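Local atomic coordinates of putative citrate lyase (Ralstonia eutropha, PDB entry 3QQW), a protein that probably acts as a magnesium-dependent lyase of the citrate lyase family, perhaps cleaving (S)-citramalyl-CoA, on a TIM-barrel scaffold. Residues V117-N122 with L177-S182; A24-A29 with P147-I152; V172-L177 with R251-Y256; D210-A215 with I220-N225. One frame throughout, in Å; residues are numbered along the deposited sequence.

Contact 1 (V117-N122 with L177-S182); sequences VPKATN and LMDFVS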
# COMPACT_ATOMS: atom_id res chain seq x y z
N VAL C 117 10.77 -6.65 -21.45
CA VAL C 117 10.63 -8.00 -20.89
C VAL C 117 9.21 -8.14 -20.33
O VAL C 117 8.85 -7.45 -19.36
CB VAL C 117 11.73 -8.29 -19.83
CG1 VAL C 117 11.60 -9.68 -19.25
CG2 VAL C 117 13.12 -8.04 -20.38
N PRO C 118 8.41 -9.06 -20.87
CA PRO C 118 7.03 -9.18 -20.41
C PRO C 118 6.77 -10.34 -19.46
O PRO C 118 7.54 -11.30 -19.40
CB PRO C 118 6.27 -9.43 -21.72
CG PRO C 118 7.23 -10.24 -22.52
CD PRO C 118 8.64 -9.90 -22.06
N LYS C 119 5.62 -10.27 -18.76
CA LYS C 119 5.05 -11.35 -17.96
C LYS C 119 6.00 -12.07 -17.00
O LYS C 119 5.79 -13.27 -16.74
CB LYS C 119 4.45 -12.38 -18.93
CG LYS C 119 2.99 -12.15 -19.30
CD LYS C 119 2.67 -12.83 -20.64
CE LYS C 119 1.57 -12.15 -21.42
NZ LYS C 119 1.94 -10.78 -21.87
N ALA C 120 7.01 -11.39 -16.43
CA ALA C 120 7.85 -12.06 -15.43
C ALA C 120 7.01 -12.27 -14.19
O ALA C 120 6.14 -11.44 -13.89
CB ALA C 120 9.09 -11.24 -15.10
N THR C 121 7.17 -13.42 -13.54
CA THR C 121 6.35 -13.78 -12.38
C THR C 121 7.12 -13.59 -11.07
O THR C 121 6.55 -13.77 -10.00
CB THR C 121 5.82 -15.20 -12.50
OG1 THR C 121 6.93 -16.10 -12.64
CG2 THR C 121 4.85 -15.35 -13.66
N ASN C 122 8.39 -13.20 -11.15
CA ASN C 122 9.19 -12.93 -9.97
C ASN C 122 10.49 -12.20 -10.33
O ASN C 122 10.89 -12.13 -11.48
CB ASN C 122 9.49 -14.20 -9.15
CG ASN C 122 10.19 -15.30 -9.90
OD1 ASN C 122 11.36 -15.19 -10.25
ND2 ASN C 122 9.49 -16.41 -10.10
N LEU C 177 -1.86 -3.71 -17.46
CA LEU C 177 -3.21 -3.78 -16.91
C LEU C 177 -3.94 -5.08 -17.28
O LEU C 177 -4.44 -5.79 -16.39
CB LEU C 177 -4.03 -2.55 -17.36
CG LEU C 177 -5.52 -2.52 -16.99
CD1 LEU C 177 -5.72 -2.38 -15.47
CD2 LEU C 177 -6.23 -1.43 -17.74
N MSE C 178 -4.01 -5.38 -18.58
CA MSE C 178 -4.74 -6.54 -19.09
C MSE C 178 -4.27 -7.87 -18.50
O MSE C 178 -5.11 -8.61 -17.99
CB MSE C 178 -4.69 -6.60 -20.61
CG MSE C 178 -5.75 -7.52 -21.16
SE MSE C 178 -5.87 -7.46 -23.05
CE MSE C 178 -7.86 -7.23 -23.14
N ASP C 179 -2.96 -8.17 -18.53
CA ASP C 179 -2.43 -9.43 -18.01
C ASP C 179 -2.53 -9.48 -16.50
O ASP C 179 -2.72 -10.55 -15.94
CB ASP C 179 -0.99 -9.66 -18.48
CG ASP C 179 -0.90 -9.91 -19.98
OD1 ASP C 179 -1.56 -10.87 -20.46
OD2 ASP C 179 -0.21 -9.14 -20.67
N PHE C 180 -2.43 -8.33 -15.84
CA PHE C 180 -2.53 -8.21 -14.40
C PHE C 180 -3.95 -8.57 -13.96
O PHE C 180 -4.10 -9.40 -13.06
CB PHE C 180 -2.12 -6.79 -13.92
CG PHE C 180 -2.17 -6.64 -12.42
CD1 PHE C 180 -1.27 -7.33 -11.60
CD2 PHE C 180 -3.16 -5.85 -11.82
CE1 PHE C 180 -1.35 -7.22 -10.22
CE2 PHE C 180 -3.24 -5.77 -10.43
CZ PHE C 180 -2.33 -6.44 -9.64
N VAL C 181 -4.97 -8.01 -14.64
CA VAL C 181 -6.38 -8.28 -14.35
C VAL C 181 -6.71 -9.77 -14.62
O VAL C 181 -7.40 -10.39 -13.81
CB VAL C 181 -7.31 -7.31 -15.14
CG1 VAL C 181 -8.75 -7.79 -15.19
CG2 VAL C 181 -7.24 -5.91 -14.55
N SER C 182 -6.20 -10.35 -15.72
CA SER C 182 -6.45 -11.76 -16.12
C SER C 182 -5.97 -12.78 -15.05
O SER C 182 -6.56 -13.86 -14.92
CB SER C 182 -5.83 -12.06 -17.48
OG SER C 182 -4.46 -12.40 -17.36

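Contact 2 (A24-A29 with P147-I152); sequences ACEHFA and PVHVLI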
# COMPACT_ATOMS: atom_id res chain seq x y z
N ALA C 24 7.82 10.61 -23.67
CA ALA C 24 6.55 10.44 -22.95
C ALA C 24 5.71 9.30 -23.52
O ALA C 24 4.81 8.79 -22.86
CB ALA C 24 5.77 11.73 -23.05
N CYS C 25 6.01 8.89 -24.75
CA CYS C 25 5.22 7.90 -25.46
C CYS C 25 6.06 6.78 -26.04
O CYS C 25 7.15 7.01 -26.57
CB CYS C 25 4.41 8.59 -26.56
SG CYS C 25 3.30 7.49 -27.46
N GLU C 26 5.50 5.58 -26.00
CA GLU C 26 6.12 4.38 -26.54
C GLU C 26 5.12 3.68 -27.43
O GLU C 26 4.14 3.13 -26.93
CB GLU C 26 6.62 3.45 -25.42
CG GLU C 26 7.52 2.34 -25.95
CD GLU C 26 8.04 1.40 -24.89
OE1 GLU C 26 8.80 1.87 -24.02
OE2 GLU C 26 7.70 0.19 -24.94
N HIS C 27 5.36 3.74 -28.75
CA HIS C 27 4.45 3.18 -29.74
C HIS C 27 4.84 1.75 -30.12
O HIS C 27 6.01 1.48 -30.40
CB HIS C 27 4.40 4.08 -30.98
CG HIS C 27 3.38 3.66 -31.96
ND1 HIS C 27 2.02 3.88 -31.74
CD2 HIS C 27 3.53 3.01 -33.14
CE1 HIS C 27 1.40 3.36 -32.78
NE2 HIS C 27 2.26 2.83 -33.65
N PHE C 28 3.87 0.83 -30.09
CA PHE C 28 4.08 -0.57 -30.47
C PHE C 28 3.67 -0.82 -31.89
O PHE C 28 2.67 -0.27 -32.33
CB PHE C 28 3.30 -1.50 -29.53
CG PHE C 28 4.03 -1.70 -28.23
CD1 PHE C 28 4.20 -0.64 -27.34
CD2 PHE C 28 4.56 -2.93 -27.90
CE1 PHE C 28 4.90 -0.81 -26.16
CE2 PHE C 28 5.22 -3.12 -26.68
CZ PHE C 28 5.39 -2.06 -25.83
N ALA C 29 4.45 -1.67 -32.60
CA ALA C 29 4.27 -2.11 -34.00
C ALA C 29 4.85 -3.53 -34.11
O ALA C 29 5.97 -3.76 -33.67
CB ALA C 29 4.95 -1.15 -34.98
N PRO C 147 19.52 -0.97 -22.20
CA PRO C 147 18.52 -0.64 -21.17
C PRO C 147 17.34 -1.60 -21.24
O PRO C 147 17.02 -2.10 -22.30
CB PRO C 147 18.10 0.78 -21.52
CG PRO C 147 19.21 1.32 -22.38
CD PRO C 147 19.64 0.13 -23.18
N VAL C 148 16.76 -1.91 -20.10
CA VAL C 148 15.66 -2.86 -19.99
C VAL C 148 14.39 -2.17 -19.47
O VAL C 148 14.46 -1.30 -18.60
CB VAL C 148 16.06 -4.07 -19.09
CG1 VAL C 148 14.94 -5.08 -18.98
CG2 VAL C 148 17.34 -4.74 -19.61
N HIS C 149 13.25 -2.56 -20.05
CA HIS C 149 11.89 -2.16 -19.69
C HIS C 149 11.22 -3.40 -19.17
O HIS C 149 11.19 -4.42 -19.87
CB HIS C 149 11.12 -1.57 -20.88
CG HIS C 149 11.66 -0.29 -21.44
ND1 HIS C 149 10.92 0.47 -22.32
CD2 HIS C 149 12.87 0.31 -21.25
CE1 HIS C 149 11.68 1.50 -22.64
NE2 HIS C 149 12.87 1.44 -22.02
N VAL C 150 10.75 -3.36 -17.92
CA VAL C 150 10.16 -4.55 -17.31
C VAL C 150 8.67 -4.35 -17.10
O VAL C 150 8.24 -3.39 -16.47
CB VAL C 150 10.89 -4.92 -15.99
CG1 VAL C 150 10.27 -6.15 -15.33
CG2 VAL C 150 12.37 -5.15 -16.24
N LEU C 151 7.88 -5.28 -17.63
CA LEU C 151 6.44 -5.28 -17.40
C LEU C 151 6.13 -5.79 -16.01
O LEU C 151 6.65 -6.84 -15.60
CB LEU C 151 5.71 -6.17 -18.42
CG LEU C 151 5.10 -5.53 -19.69
CD1 LEU C 151 4.06 -4.49 -19.37
CD2 LEU C 151 6.14 -5.04 -20.60
N ILE C 152 5.29 -5.04 -15.28
CA ILE C 152 4.75 -5.43 -13.97
C ILE C 152 3.31 -5.75 -14.28
O ILE C 152 2.50 -4.84 -14.46
CB ILE C 152 4.97 -4.36 -12.87
CG1 ILE C 152 6.50 -3.98 -12.76
CG2 ILE C 152 4.37 -4.83 -11.53
CD1 ILE C 152 7.52 -5.15 -12.44
O HOH W 1 8.75 -1.11 -23.01

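Contact 3 (V172-L177 with R251-Y256); sequences VLDFGL and RMWSIY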
# COMPACT_ATOMS: atom_id res chain seq x y z
N VAL C 172 12.77 1.52 -17.33
CA VAL C 172 11.32 1.64 -17.32
C VAL C 172 10.68 0.43 -16.61
O VAL C 172 11.12 -0.71 -16.79
CB VAL C 172 10.68 1.82 -18.73
CG1 VAL C 172 9.16 1.75 -18.68
CG2 VAL C 172 11.12 3.09 -19.42
N LEU C 173 9.61 0.70 -15.83
CA LEU C 173 8.67 -0.27 -15.27
C LEU C 173 7.37 -0.00 -15.98
O LEU C 173 6.85 1.12 -15.93
CB LEU C 173 8.52 -0.23 -13.75
CG LEU C 173 9.74 -0.59 -12.89
CD1 LEU C 173 9.36 -0.64 -11.42
CD2 LEU C 173 10.36 -1.95 -13.31
N ASP C 174 6.87 -1.00 -16.73
CA ASP C 174 5.64 -0.87 -17.50
C ASP C 174 4.49 -1.49 -16.78
O ASP C 174 4.59 -2.64 -16.36
CB ASP C 174 5.81 -1.56 -18.87
CG ASP C 174 6.77 -0.92 -19.82
OD1 ASP C 174 6.53 0.22 -20.21
OD2 ASP C 174 7.73 -1.60 -20.23
N PHE C 175 3.38 -0.79 -16.68
CA PHE C 175 2.19 -1.39 -16.06
C PHE C 175 1.36 -2.15 -17.11
O PHE C 175 0.88 -1.55 -18.07
CB PHE C 175 1.33 -0.35 -15.34
CG PHE C 175 0.29 -1.03 -14.50
CD1 PHE C 175 0.65 -1.72 -13.34
CD2 PHE C 175 -1.05 -1.04 -14.89
CE1 PHE C 175 -0.31 -2.40 -12.59
CE2 PHE C 175 -2.00 -1.72 -14.13
CZ PHE C 175 -1.63 -2.39 -12.98
N GLY C 176 1.23 -3.45 -16.94
CA GLY C 176 0.47 -4.31 -17.83
C GLY C 176 -0.88 -4.60 -17.21
O GLY C 176 -1.03 -5.59 -16.49
N LEU C 177 -1.86 -3.71 -17.46
CA LEU C 177 -3.21 -3.78 -16.91
C LEU C 177 -3.94 -5.08 -17.28
O LEU C 177 -4.44 -5.79 -16.39
CB LEU C 177 -4.03 -2.55 -17.36
CG LEU C 177 -5.52 -2.52 -16.99
CD1 LEU C 177 -5.72 -2.38 -15.47
CD2 LEU C 177 -6.23 -1.43 -17.74
N ARG C 251 5.39 8.21 -18.66
CA ARG C 251 5.39 7.61 -19.99
C ARG C 251 4.11 6.80 -20.14
O ARG C 251 3.48 6.42 -19.15
CB ARG C 251 6.63 6.72 -20.13
CG ARG C 251 6.94 6.17 -21.50
CD ARG C 251 8.38 5.70 -21.40
NE ARG C 251 8.79 4.77 -22.44
CZ ARG C 251 9.63 5.08 -23.41
NH1 ARG C 251 10.10 6.31 -23.53
NH2 ARG C 251 10.02 4.15 -24.27
N MSE C 252 3.71 6.55 -21.40
CA MSE C 252 2.53 5.76 -21.70
C MSE C 252 2.68 5.11 -23.03
O MSE C 252 3.14 5.75 -23.98
CB MSE C 252 1.28 6.63 -21.67
CG MSE C 252 0.00 5.83 -21.63
SE MSE C 252 -1.46 7.00 -21.29
CE MSE C 252 -2.85 6.01 -22.22
N TRP C 253 2.21 3.87 -23.13
CA TRP C 253 2.20 3.11 -24.37
C TRP C 253 1.17 3.63 -25.36
O TRP C 253 0.12 4.14 -24.97
CB TRP C 253 1.92 1.64 -24.06
CG TRP C 253 3.05 0.87 -23.44
CD1 TRP C 253 4.17 1.39 -22.85
CD2 TRP C 253 3.16 -0.55 -23.34
NE1 TRP C 253 4.98 0.37 -22.41
CE2 TRP C 253 4.39 -0.84 -22.71
CE3 TRP C 253 2.37 -1.63 -23.81
CZ2 TRP C 253 4.83 -2.15 -22.47
CZ3 TRP C 253 2.82 -2.93 -23.58
CH2 TRP C 253 4.01 -3.18 -22.89
N SER C 254 1.45 3.42 -26.64
CA SER C 254 0.56 3.73 -27.75
C SER C 254 0.44 2.50 -28.65
O SER C 254 1.44 1.82 -28.89
CB SER C 254 1.11 4.91 -28.53
OG SER C 254 0.46 5.02 -29.78
N ILE C 255 -0.76 2.22 -29.15
CA ILE C 255 -0.99 1.09 -30.06
C ILE C 255 -1.55 1.58 -31.39
O ILE C 255 -1.67 0.80 -32.33
CB ILE C 255 -1.86 -0.03 -29.46
CG1 ILE C 255 -3.13 0.52 -28.76
CG2 ILE C 255 -0.99 -0.93 -28.58
CD1 ILE C 255 -4.22 -0.51 -28.43
N TYR C 256 -1.86 2.87 -31.49
CA TYR C 256 -2.37 3.49 -32.71
C TYR C 256 -1.73 4.88 -32.88
O TYR C 256 -1.63 5.62 -31.90
CB TYR C 256 -3.91 3.54 -32.71
CG TYR C 256 -4.47 3.74 -34.10
CD1 TYR C 256 -4.49 2.69 -35.02
CD2 TYR C 256 -4.95 4.98 -34.51
CE1 TYR C 256 -4.98 2.87 -36.31
CE2 TYR C 256 -5.42 5.18 -35.81
CZ TYR C 256 -5.45 4.12 -36.70
OH TYR C 256 -5.94 4.26 -37.98
O HOH W 2 7.47 2.21 -21.73

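Contact 4 (D210-A215 with I220-N225); sequences DMVAAA and IVPAHN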
# COMPACT_ATOMS: atom_id res chain seq x y z
N ASP C 210 1.96 1.20 -6.32
CA ASP C 210 3.14 0.45 -5.88
C ASP C 210 4.23 0.47 -6.92
O ASP C 210 5.40 0.68 -6.58
CB ASP C 210 2.81 -1.01 -5.56
CG ASP C 210 2.34 -1.24 -4.15
OD1 ASP C 210 2.21 -0.25 -3.40
OD2 ASP C 210 2.10 -2.41 -3.78
N MSE C 211 3.86 0.25 -8.19
CA MSE C 211 4.83 0.21 -9.26
C MSE C 211 5.49 1.59 -9.47
O MSE C 211 6.73 1.64 -9.64
CB MSE C 211 4.18 -0.31 -10.52
CG MSE C 211 5.22 -0.76 -11.58
SE MSE C 211 4.64 -0.51 -13.41
CE MSE C 211 4.58 1.32 -13.44
N VAL C 212 4.69 2.68 -9.46
CA VAL C 212 5.22 4.04 -9.63
C VAL C 212 6.16 4.36 -8.45
O VAL C 212 7.27 4.83 -8.67
CB VAL C 212 4.10 5.09 -9.78
CG1 VAL C 212 4.65 6.52 -9.73
CG2 VAL C 212 3.34 4.87 -11.08
N ALA C 213 5.73 4.04 -7.22
CA ALA C 213 6.53 4.25 -6.02
C ALA C 213 7.88 3.52 -6.10
O ALA C 213 8.90 4.11 -5.76
CB ALA C 213 5.76 3.79 -4.78
N ALA C 214 7.89 2.26 -6.60
CA ALA C 214 9.09 1.43 -6.75
C ALA C 214 10.03 1.99 -7.81
O ALA C 214 11.24 2.00 -7.62
CB ALA C 214 8.71 -0.00 -7.09
N ALA C 215 9.45 2.43 -8.95
CA ALA C 215 10.17 2.99 -10.07
C ALA C 215 10.85 4.28 -9.68
O ALA C 215 12.09 4.39 -9.78
CB ALA C 215 9.23 3.21 -11.25
N ILE C 220 13.79 5.13 -11.90
CA ILE C 220 13.24 4.42 -13.05
C ILE C 220 11.98 5.15 -13.47
O ILE C 220 11.24 5.64 -12.62
CB ILE C 220 12.98 2.91 -12.72
CG1 ILE C 220 14.33 2.17 -12.48
CG2 ILE C 220 12.19 2.22 -13.80
CD1 ILE C 220 14.18 0.89 -11.76
N VAL C 221 11.75 5.24 -14.78
CA VAL C 221 10.57 5.86 -15.34
C VAL C 221 9.37 4.88 -15.21
O VAL C 221 9.42 3.76 -15.73
CB VAL C 221 10.81 6.30 -16.82
CG1 VAL C 221 9.50 6.64 -17.52
CG2 VAL C 221 11.78 7.46 -16.88
N PRO C 222 8.25 5.30 -14.56
CA PRO C 222 7.06 4.43 -14.55
C PRO C 222 6.22 4.70 -15.82
O PRO C 222 5.92 5.85 -16.11
CB PRO C 222 6.34 4.82 -13.26
CG PRO C 222 6.92 6.20 -12.87
CD PRO C 222 8.00 6.57 -13.86
N ALA C 223 5.87 3.64 -16.59
CA ALA C 223 5.09 3.79 -17.80
C ALA C 223 3.71 3.17 -17.67
O ALA C 223 3.53 2.11 -17.04
CB ALA C 223 5.81 3.21 -18.99
N HIS C 224 2.71 3.91 -18.20
CA HIS C 224 1.31 3.53 -18.12
C HIS C 224 0.89 2.69 -19.32
O HIS C 224 1.45 2.82 -20.39
CB HIS C 224 0.46 4.80 -18.01
CG HIS C 224 -0.95 4.54 -17.56
ND1 HIS C 224 -2.02 4.70 -18.41
CD2 HIS C 224 -1.41 4.13 -16.35
CE1 HIS C 224 -3.09 4.36 -17.70
NE2 HIS C 224 -2.77 4.02 -16.46
N ASN C 225 -0.11 1.81 -19.11
CA ASN C 225 -0.75 0.96 -20.13
C ASN C 225 -1.47 1.84 -21.16
O ASN C 225 -1.72 3.02 -20.90
CB ASN C 225 -1.73 -0.02 -19.46
CG ASN C 225 -2.60 0.65 -18.42
OD1 ASN C 225 -2.12 1.00 -17.34
ND2 ASN C 225 -3.86 0.87 -18.72

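Contact 1 (V117-N122 with L177-S182)
Lys119 and Asp179 meet end to side across the mouth of the barrel, and they alone make the contact. From CB the lysine chain runs nearly extended through CG and CD, toward helix 177-182. CE is the first atom to meet the aspartate. It lies 3.5 Å from Asp179 OD1 and 3.6 Å from Asp179 OD2, close to both oxygens. The chain then bends at the last torsion (chi4 66°). This turn brings Lys119 NZ to 3.0 Å from Asp179 OD2 in a salt bridge. NZ arrives from above the carboxylate plane, 59° out of it, and the two side chains cross at about a right angle. Segment 117-122 begins on the last residue of strand 115-117, and helix 177-182 comes just after strand 170-175. The C-terminal ends of the strands carry the active site in TIM barrels. Asp179 and the nearby Glu153 are predicted magnesium ligands here. Asp179 OD2 and Glu153 OE1 lie close together. Lys119 NZ has a stronger partner in Glu56, also a salt bridge, and Lys119 N is hydrogen-bonded to Glu153. On the helix, Ser182 OG turns back to Asp179 O at 2.9 Å.

Contact 2 (A24-A29 with P147-I152)
Glu26 and His149 reach toward each other through the interior of the TIM barrel. They stand on strands 25-29 and 148-152, the first and fifth of its eight strands, and their CA atoms are 11.1 Å apart. Glu26 spans much of this gap with an extended chain, CG anti to the backbone N (chi1 -168°) and CD carried straight on. His149 presents the edge of its ring. Glu26 OE1 lies near the ring plane, 3.1 Å from His149 ND1 and 3.2 Å from His149 CE1. The ND1 to OE1 hydrogen bond is weak, for its N-H...O angle is only 121°. The carboxylate and the imidazole are turned 32° against each other.

Stronger partners hold both groups in this buried place. Glu26 OE1 forms a salt bridge with Arg251, and Glu26 OE2 is bonded to Thr52. His149 NE2 is hydrogen-bonded to Glu171, while Tyr114 stacks on the histidine ring. Together they make a polar network inside the barrel rather than a purely apolar centre. One water completes the link: it donates to Glu26 OE2 at 2.6 Å and lies in the imidazole plane, hydrogen-bonded to His149 ND1 at 2.8 Å.

Contact 3 (V172-L177 with R251-Y256)
The inner wall of the barrel, beneath the predicted substrate site, is where Asp174 and Trp253 meet. Their strands, 170-175 and 251-254, flank strand 221-224. Trp253 uses its indole N-H: NE1 donates to Asp174 OD1 at 2.7 Å, with an N-H...O angle of 136°. The bond is short but bent. The donor comes from above the carboxylate, 65° out of its plane, and the carboxylate and indole planes are steeply inclined. Asp174 has CG anti to its carbonyl carbon (chi1 -68°), which sets the carboxylate at the edge of the indole, alongside NE1 and CZ2. Asp174 CG is 3.5 Å from Trp253 CZ2.

Lower in the barrel, Val172 CG2 packs at 4.2 Å from Arg251 NE. A water ties the two pairs together. It donates to Asp174 OD1 at 2.7 Å and accepts from Arg251 NE at 3.0 Å. Arg251 spends its NH2 on salt bridges to Glu26 and Asp50. Trp253 meets the ring of Phe28 and lies about 3 Å, side chain to side chain, from Arg88, a predicted substrate ligand. The two strands belong to a TIM barrel, whose active site lies at the strands' C-terminal ends.

Contact 4 (D210-A215 with I220-N225)
Ala215 and Ile220 form the tight end of this contact. Helix 210-215 and strand 221-224 run nearly antiparallel, at 154°, with their axes 7.4 Å apart. The chain reverses between them in a very short link. Ile220 N donates to Ala215 O at 2.8 Å, with an N-H...O angle of 154°. Beside this bond, Ala215 CB comes within 3.4 Å of Ile220 O.

Pro222 is the centre of the apolar packing. Its CB is directed toward the helix, and three residues close on the ring. Ala215 CB sits 3.9 Å from Pro222 CB. Val212 lays its two methyls along the CB-CG edge of the ring: CG2 is 3.7 Å from Pro222 CB, and CG1 is 3.9 Å from Pro222 CG.

Toward Ala223 the contact thins to one methyl. The side chain of Met211, a selenomethionine, bends at chi2 and chi3, the last near 67°. It reaches the strand with CE alone, 3.9 Å from Pro222 CB and 3.8 Å from Ala223 O. On the outer side of the helix, Asp210 is partly exposed and does not touch the strand. It makes a salt bridge to Arg206 of the second subunit. Val212 also packs on Leu203 of that subunit.

Helix 202-217 and strand 221-224 are the helix and second strand of a beta-alpha-beta crossover of the TIM barrel, from strand 170-175 to strand 221-224. The strand lies between strands 170-175 and 251-254, while Met211 and Ala214 also reach helix 161-164.

Overall arrangement
Contacts 2 and 3 lie in the barrel core and share its polar interior: Glu26 OE1 of contact 2 is bridged to Arg251 NH2 of contact 3 at 2.6 Å. They use neighbouring strands, 25-29 beside 251-254 and 148-152 beside 170-175. Contact 1 is at the surface, a single salt bridge at the predicted magnesium site, one ligand of which it holds; it shares Leu177 with contact 3. Contact 4 is buried too, but it lies between barrel and outer helix. Its strand, 221-224, separates the two strands of contact 3. Charges mark the interior and the mouth, with water bridging in contacts 2 and 3, while contact 4 is mainly apolar apart from one backbone hydrogen bond.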